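Local coordinates for Serine/threonine-protein kinase Tel1 (Chaetomium thermophilum, PDB 6SKY), which phosphorylates serine and threonine side chains of proteins with ATP and probably acts as a DNA damage sensor that switches on checkpoint signalling, at residues Ile2766-Asp2769 with Glu2774-His2777. Residues are numbered along the deposited sequence; the frame is centred on the assembly and turned at random.
Sequences ILLD and EVVH. With AGS (phosphothiophosphoric acid-adenylate ester), chain C.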
loop_
_atom_site.group_PDB
_atom_site.type_symbol
_atom_site.label_atom_id
_atom_site.label_comp_id
_atom_site.label_asym_id
_atom_site.label_seq_id
_atom_site.Cartn_x
_atom_site.Cartn_y
_atom_site.Cartn_z
ATOM N N ILE A 2766 -37.856 9.571 7.865
ATOM C CA ILE A 2766 -37.097 8.415 8.310
ATOM C C ILE A 2766 -38.062 7.495 9.036
ATOM O O ILE A 2766 -38.717 7.913 9.992
ATOM C CB ILE A 2766 -35.932 8.824 9.220
ATOM C CG1 ILE A 2766 -35.065 9.868 8.528
ATOM C CG2 ILE A 2766 -35.108 7.632 9.615
ATOM C CD1 ILE A 2766 -34.052 10.495 9.408
ATOM N N LEU A 2767 -38.154 6.255 8.580
ATOM C CA LEU A 2767 -39.060 5.263 9.127
ATOM C C LEU A 2767 -38.260 4.159 9.791
ATOM O O LEU A 2767 -37.210 3.767 9.293
ATOM C CB LEU A 2767 -39.939 4.666 8.030
ATOM C CG LEU A 2767 -40.610 5.615 7.047
ATOM C CD1 LEU A 2767 -41.245 4.828 5.955
ATOM C CD2 LEU A 2767 -41.632 6.447 7.739
ATOM N N LEU A 2768 -38.763 3.656 10.906
ATOM C CA LEU A 2768 -38.150 2.561 11.636
ATOM C C LEU A 2768 -38.950 1.300 11.377
ATOM O O LEU A 2768 -40.136 1.247 11.696
ATOM C CB LEU A 2768 -38.121 2.856 13.128
ATOM C CG LEU A 2768 -37.429 4.132 13.553
ATOM C CD1 LEU A 2768 -37.800 4.455 14.968
ATOM C CD2 LEU A 2768 -35.955 3.933 13.422
ATOM N N ASP A 2769 -38.306 0.299 10.798
ATOM C CA ASP A 2769 -38.935 -0.988 10.544
ATOM C C ASP A 2769 -38.865 -1.817 11.816
ATOM O O ASP A 2769 -37.790 -2.268 12.206
ATOM C CB ASP A 2769 -38.227 -1.682 9.388
ATOM C CG ASP A 2769 -38.899 -2.960 8.971
ATOM O OD1 ASP A 2769 -40.034 -3.215 9.393
ATOM O OD2 ASP A 2769 -38.288 -3.725 8.211
ATOM N N GLU A 2774 -34.258 -2.087 10.686
ATOM C CA GLU A 2774 -33.560 -1.160 9.818
ATOM C C GLU A 2774 -34.383 0.086 9.541
ATOM O O GLU A 2774 -35.591 0.119 9.750
ATOM C CB GLU A 2774 -33.187 -1.839 8.515
ATOM C CG GLU A 2774 -34.189 -2.776 7.995
ATOM C CD GLU A 2774 -33.539 -3.874 7.212
ATOM O OE1 GLU A 2774 -32.311 -4.031 7.341
ATOM O OE2 GLU A 2774 -34.243 -4.582 6.467
ATOM N N VAL A 2775 -33.698 1.124 9.075
ATOM C CA VAL A 2775 -34.303 2.413 8.778
ATOM C C VAL A 2775 -34.580 2.506 7.290
ATOM O O VAL A 2775 -33.871 1.930 6.463
ATOM C CB VAL A 2775 -33.408 3.578 9.245
ATOM C CG1 VAL A 2775 -33.002 3.368 10.656
ATOM C CG2 VAL A 2775 -32.192 3.689 8.382
ATOM N N VAL A 2776 -35.638 3.226 6.947
ATOM C CA VAL A 2776 -36.020 3.485 5.569
ATOM C C VAL A 2776 -36.068 4.989 5.388
ATOM O O VAL A 2776 -36.681 5.692 6.190
ATOM C CB VAL A 2776 -37.375 2.847 5.217
ATOM C CG1 VAL A 2776 -37.581 2.809 3.723
ATOM C CG2 VAL A 2776 -37.479 1.461 5.803
ATOM N N HIS A 2777 -35.410 5.484 4.355
ATOM C CA HIS A 2777 -35.437 6.896 4.026
ATOM C C HIS A 2777 -36.336 7.106 2.821
ATOM O O HIS A 2777 -36.183 6.435 1.800
ATOM C CB HIS A 2777 -34.031 7.419 3.763
ATOM C CG HIS A 2777 -33.248 7.676 5.009
ATOM N ND1 HIS A 2777 -32.832 8.932 5.380
ATOM C CD2 HIS A 2777 -32.823 6.839 5.979
ATOM C CE1 HIS A 2777 -32.180 8.858 6.522
ATOM N NE2 HIS A 2777 -32.159 7.599 6.906
HETATM P PG AGS C . -44.699 17.602 6.148
HETATM S S1G AGS C . -43.236 17.676 7.434
HETATM O O2G AGS C . -44.151 17.312 4.726
HETATM O O3G AGS C . -45.454 18.958 6.138
HETATM P PB AGS C . -45.327 14.984 6.266
HETATM O O1B AGS C . -43.863 14.812 6.276
HETATM O O2B AGS C . -46.084 14.200 7.335
HETATM O O3B AGS C . -45.708 16.485 6.519
HETATM P PA AGS C . -46.973 13.391 4.765
HETATM O O1A AGS C . -48.323 13.962 4.732
HETATM O O2A AGS C . -46.605 12.549 3.545
HETATM O O3A AGS C . -45.879 14.520 4.868
HETATM O "O5'" AGS C . -46.865 12.546 6.080
HETATM C "C5'" AGS C . -47.703 11.392 6.225
HETATM C "C4'" AGS C . -47.216 10.553 7.375
HETATM O "O4'" AGS C . -46.955 9.217 6.909
HETATM C "C3'" AGS C . -45.921 11.019 8.027
HETATM O "O3'" AGS C . -45.896 10.685 9.408
HETATM C "C2'" AGS C . -44.853 10.265 7.238
HETATM O "O2'" AGS C . -43.720 9.990 8.047
HETATM C "C1'" AGS C . -45.565 8.962 6.877
HETATM N N9 AGS C . -45.225 8.468 5.552
HETATM C C8 AGS C . -45.012 9.212 4.426
HETATM N N7 AGS C . -44.724 8.503 3.364
HETATM C C5 AGS C . -44.755 7.199 3.825
HETATM C C6 AGS C . -44.532 5.965 3.189
HETATM N N6 AGS C . -44.225 5.842 1.897
HETATM N N1 AGS C . -44.639 4.849 3.935
HETATM C C2 AGS C . -44.946 4.966 5.228
HETATM N N3 AGS C . -45.177 6.072 5.936
HETATM C C4 AGS C . -45.062 7.161 5.171
#
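With CG1 anti to its carbonyl carbon (chi1 -54°), Ile-2766 lays that methylene over one face of the His-2777 ring, whose own CG takes the same setting, and the two side chains run alongside each other. CG1 of Ile-2766 sits 4.0 Å from the His-2777 ring centroid, 26° off the normal, a CH-pi contact displaced toward the rim. The two form the non-hydrogen-bonded pair at the open end of a beta hairpin in the PI3/PI4-kinase-type catalytic domain, just after the catalytic-loop segment and leading to the magnesium ligand Asp-2779. Its antiparallel register rests on Leu-2767 and Val-2776, a hydrogen-bonded pair: Leu-2767 N donates to Val-2776 O at 2.9 Å, and Val-2776 N returns the bond to Leu-2767 O. Ile-2766, Leu-2768, Val-2775 and His-2777 share one face, where Val-2775 and His-2777 meet helix 2732-2755; on the other, Leu-2767 sets CD1 over one face of the bound nucleotide's adenine, 3.8 Å from C2, with CD2 near N3. Replacing Leu-2767 by an alanine would probably open a gap against that face of the adenine and leave the base less firmly packed. Toward the turn, Asp-2769 and Glu-2774 bring like charges near each other, but Arg-2647 forms a salt bridge with Asp-2769 and probably eases the repulsion. There Asp-2769 N donates to Glu-2774 O at 2.9 Å.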